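Local coordinates for protein transcriptional regulator AcuR (Rhodobacter sphaeroides 2.4.1, PDB 3BRU) that represses transcription of its own operon as a TetR-family DNA-binding regulator, probably by binding two operator sequences in the promoter, at residues Thr87-Ala90 / Arg91-Asp94; Leu102-Leu105 / Ala106-Arg109. All blocks are in the same frame, centred on the assembly; numbering follows the deposited sequence.

Contact 1 (Thr87-Ala90 / Arg91-Asp94); sequences TYFA and RLLD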
# COMPACT_ATOMS: atom_id res chain seq x y z
N THR A 87 2.22 -15.79 -12.48
CA THR A 87 1.75 -17.10 -12.93
C THR A 87 1.01 -17.82 -11.82
O THR A 87 -0.07 -18.40 -12.05
CB THR A 87 2.91 -17.96 -13.44
OG1 THR A 87 3.38 -17.37 -14.65
CG2 THR A 87 2.47 -19.40 -13.75
N TYR A 88 1.55 -17.75 -10.62
CA TYR A 88 0.99 -18.54 -9.56
C TYR A 88 -0.28 -17.90 -9.04
O TYR A 88 -1.26 -18.60 -8.75
CB TYR A 88 2.05 -18.90 -8.51
CG TYR A 88 3.19 -19.68 -9.21
CD1 TYR A 88 2.90 -20.70 -10.16
CD2 TYR A 88 4.55 -19.37 -8.97
CE1 TYR A 88 3.90 -21.40 -10.83
CE2 TYR A 88 5.58 -20.07 -9.64
CZ TYR A 88 5.24 -21.08 -10.58
OH TYR A 88 6.24 -21.80 -11.23
N PHE A 89 -0.27 -16.56 -9.02
CA PHE A 89 -1.44 -15.80 -8.62
C PHE A 89 -2.60 -15.93 -9.59
O PHE A 89 -3.74 -15.91 -9.14
CB PHE A 89 -1.07 -14.32 -8.49
CG PHE A 89 -2.03 -13.56 -7.64
CD1 PHE A 89 -1.94 -13.62 -6.25
CD2 PHE A 89 -3.05 -12.80 -8.22
CE1 PHE A 89 -2.85 -12.90 -5.45
CE2 PHE A 89 -3.96 -12.09 -7.43
CZ PHE A 89 -3.85 -12.13 -6.05
N ALA A 90 -2.32 -16.00 -10.89
CA ALA A 90 -3.34 -16.22 -11.90
C ALA A 90 -4.11 -17.50 -11.60
O ALA A 90 -5.32 -17.55 -11.80
CB ALA A 90 -2.73 -16.29 -13.27
N ARG A 91 -3.43 -18.53 -11.10
CA ARG A 91 -4.09 -19.81 -10.75
C ARG A 91 -5.02 -19.73 -9.54
O ARG A 91 -6.00 -20.47 -9.43
CB ARG A 91 -3.06 -20.95 -10.57
CG ARG A 91 -2.38 -21.29 -11.88
CD ARG A 91 -1.95 -22.73 -11.98
NE ARG A 91 -1.23 -22.93 -13.23
CZ ARG A 91 0.10 -22.91 -13.36
NH1 ARG A 91 0.65 -23.09 -14.56
NH2 ARG A 91 0.88 -22.71 -12.29
N LEU A 92 -4.70 -18.85 -8.61
CA LEU A 92 -5.57 -18.65 -7.49
C LEU A 92 -6.84 -17.88 -7.92
O LEU A 92 -7.94 -18.23 -7.51
CB LEU A 92 -4.78 -18.02 -6.34
CG LEU A 92 -5.38 -17.04 -5.33
CD1 LEU A 92 -4.76 -17.21 -3.93
CD2 LEU A 92 -5.04 -15.65 -5.87
N LEU A 93 -6.68 -16.87 -8.77
CA LEU A 93 -7.81 -16.19 -9.39
C LEU A 93 -8.67 -17.11 -10.26
O LEU A 93 -9.87 -16.92 -10.35
CB LEU A 93 -7.33 -14.99 -10.24
CG LEU A 93 -6.89 -13.68 -9.57
CD1 LEU A 93 -6.44 -12.63 -10.59
CD2 LEU A 93 -8.00 -13.10 -8.69
N ASP A 94 -8.04 -18.08 -10.93
CA ASP A 94 -8.76 -19.02 -11.78
C ASP A 94 -9.76 -19.81 -10.95
O ASP A 94 -10.88 -20.07 -11.40
CB ASP A 94 -7.80 -20.01 -12.43
CG ASP A 94 -7.04 -19.40 -13.60
OD1 ASP A 94 -7.41 -18.28 -14.06
OD2 ASP A 94 -6.05 -20.02 -14.07
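R91 reaches back along helix 74-97 to the side chains of T87 and Y88, one turn earlier. Its chain runs extended from CG to NE and lies alongside both, pointing the same way. The terminal R91 NH2 comes to the edge of the Y88 ring, near the ring plane, at 3.6 Å from CD1. The guanidinium and ring planes are 38° apart, and because NH2 stands at the edge and not over a face, this is not a cation-pi stack. The methyl CG2 of T87 touches the same nitrogen at 4.0 Å. The backbone N of R91 makes weak bonds to the carbonyls of T87 and Y88.

L92 follows on another side of the helix. Its CD2 methyl sits over one face of the F89 ring, 3.6 Å from the centroid, in a CH-pi contact. F89 carries its CG anti to the backbone N (chi1 -159°), and this swings the ring forward along the helix, under that methyl.

L93 meets the same ring from a different direction, with CG 4.0 Å from F89 CE2. Its backbone N gives a nearly straight bond to F89 O (3.1 Å, 170°). F111 of helix 104-120 packs on F89, L92 and L93, and W155 of helix 143-167 meets F89 and L93.

D94 closes the turn with a bond from its N to A90 O, at 2.9 Å. Its carboxylate folds back over that carbonyl, and two acceptors would repel there. R158 of helix 143-167 is likely to ease this, because it bridges to D94 OD1 and also donates to A90 O.

The spacing of three and four residues is that of an alpha helix. In this all-helical TetR-family chain, it presents an aromatic and aliphatic face to helices 104-120 and 143-167.

Contact 2 (Leu102-Leu105 / Ala106-Arg109); sequences LAPL and ARLR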
# COMPACT_ATOMS: atom_id res chain seq x y z
N LEU A 102 -20.65 -20.61 -8.85
CA LEU A 102 -20.90 -19.42 -8.04
C LEU A 102 -21.41 -18.25 -8.89
O LEU A 102 -21.02 -18.12 -10.06
CB LEU A 102 -19.65 -19.00 -7.21
CG LEU A 102 -19.01 -20.06 -6.28
CD1 LEU A 102 -17.60 -19.66 -5.85
CD2 LEU A 102 -19.85 -20.35 -5.06
N ALA A 103 -22.26 -17.41 -8.29
CA ALA A 103 -22.66 -16.14 -8.90
C ALA A 103 -21.43 -15.25 -8.98
O ALA A 103 -20.49 -15.41 -8.17
CB ALA A 103 -23.75 -15.49 -8.09
N PRO A 104 -21.39 -14.34 -9.96
CA PRO A 104 -20.22 -13.45 -10.00
C PRO A 104 -19.74 -12.84 -8.66
O PRO A 104 -18.56 -12.92 -8.34
CB PRO A 104 -20.63 -12.39 -11.02
CG PRO A 104 -21.48 -13.15 -11.97
CD PRO A 104 -22.30 -14.11 -11.10
N LEU A 105 -20.63 -12.25 -7.86
CA LEU A 105 -20.14 -11.59 -6.65
C LEU A 105 -19.66 -12.56 -5.59
O LEU A 105 -18.75 -12.25 -4.85
CB LEU A 105 -21.16 -10.62 -6.08
CG LEU A 105 -21.40 -9.39 -6.98
CD1 LEU A 105 -22.52 -8.58 -6.38
CD2 LEU A 105 -20.13 -8.51 -7.23
N ALA A 106 -20.28 -13.74 -5.55
CA ALA A 106 -19.78 -14.81 -4.69
C ALA A 106 -18.39 -15.31 -5.04
O ALA A 106 -17.66 -15.73 -4.14
CB ALA A 106 -20.79 -15.97 -4.56
N ARG A 107 -18.01 -15.28 -6.33
CA ARG A 107 -16.64 -15.58 -6.75
C ARG A 107 -15.63 -14.55 -6.22
O ARG A 107 -14.48 -14.89 -5.95
CB ARG A 107 -16.49 -15.60 -8.26
CG ARG A 107 -17.26 -16.66 -8.95
CD ARG A 107 -17.32 -16.34 -10.39
NE ARG A 107 -18.42 -17.05 -10.99
CZ ARG A 107 -18.84 -16.85 -12.24
NH1 ARG A 107 -18.23 -15.96 -13.01
NH2 ARG A 107 -19.86 -17.56 -12.71
N LEU A 108 -16.06 -13.30 -6.11
CA LEU A 108 -15.19 -12.26 -5.58
C LEU A 108 -14.98 -12.46 -4.07
O LEU A 108 -13.89 -12.29 -3.57
CB LEU A 108 -15.71 -10.85 -5.92
CG LEU A 108 -14.79 -9.72 -5.42
CD1 LEU A 108 -13.43 -9.69 -6.15
CD2 LEU A 108 -15.47 -8.32 -5.46
N ARG A 109 -16.04 -12.81 -3.36
CA ARG A 109 -15.97 -13.11 -1.92
C ARG A 109 -15.15 -14.36 -1.64
O ARG A 109 -14.42 -14.39 -0.66
CB ARG A 109 -17.37 -13.25 -1.32
CG ARG A 109 -18.13 -11.91 -1.30
CD ARG A 109 -19.51 -12.01 -0.59
NE ARG A 109 -20.64 -11.98 -1.54
CZ ARG A 109 -21.39 -13.02 -1.91
NH1 ARG A 109 -22.39 -12.85 -2.78
NH2 ARG A 109 -21.16 -14.25 -1.42
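This is a local contact at the N-terminal end of helix 104-120, where the incoming loop turns into the first helical turn. A103 holds the N-cap position and P104 begins the helix. R107 reaches back past the cap to the carbonyl of L102. It grips L102 O side-on with two nitrogens, NE at 3.0 Å and NH2 at 2.9 Å. NH2 approaches nearly along the C=O axis, whereas NE comes from above the carbonyl plane. The R107 chain is extended from CG to NE, and its CG packs 3.8 Å from L102 CB. The backbone N of R107 bonds to A103 O at 3.1 Å. Two residues on, R109 N bonds to L105 O at 3.1 Å. R109 bends at chi3 (-106°), which lays one face of its guanidinium over that carbonyl. With an alanine at R107, L102 O is likely to lose both side-chain donors and E165 this charge partner, and the loop before the cap would probably be freer to shift. The contact lies against helix 143-167: E165 makes a salt bridge with R107 NH1, and L162 touches P104 and R107. E171, in the loop after that helix, accepts a bond from L105 N.

In the fold
Contacts 1 and 2 lie on successive helices, 74-97 and 104-120, with their centres about 16 Å apart and no touch between them. Both lean on helix 143-167. Contact 1 is nearer the middle of the chain, yet it is a surface contact with one buried residue, L93. Contact 2 is farther out but partly buried, with P104, L105 and L108 enclosed. Each also has a salt bridge to helix 143-167, from D94 to R158 and from R107 to E165. Within the segments the chemistry differs: mainly rings and methyls in mid-helix at 87-94, an arginine bound to a loop carbonyl at the helix start at 102-109.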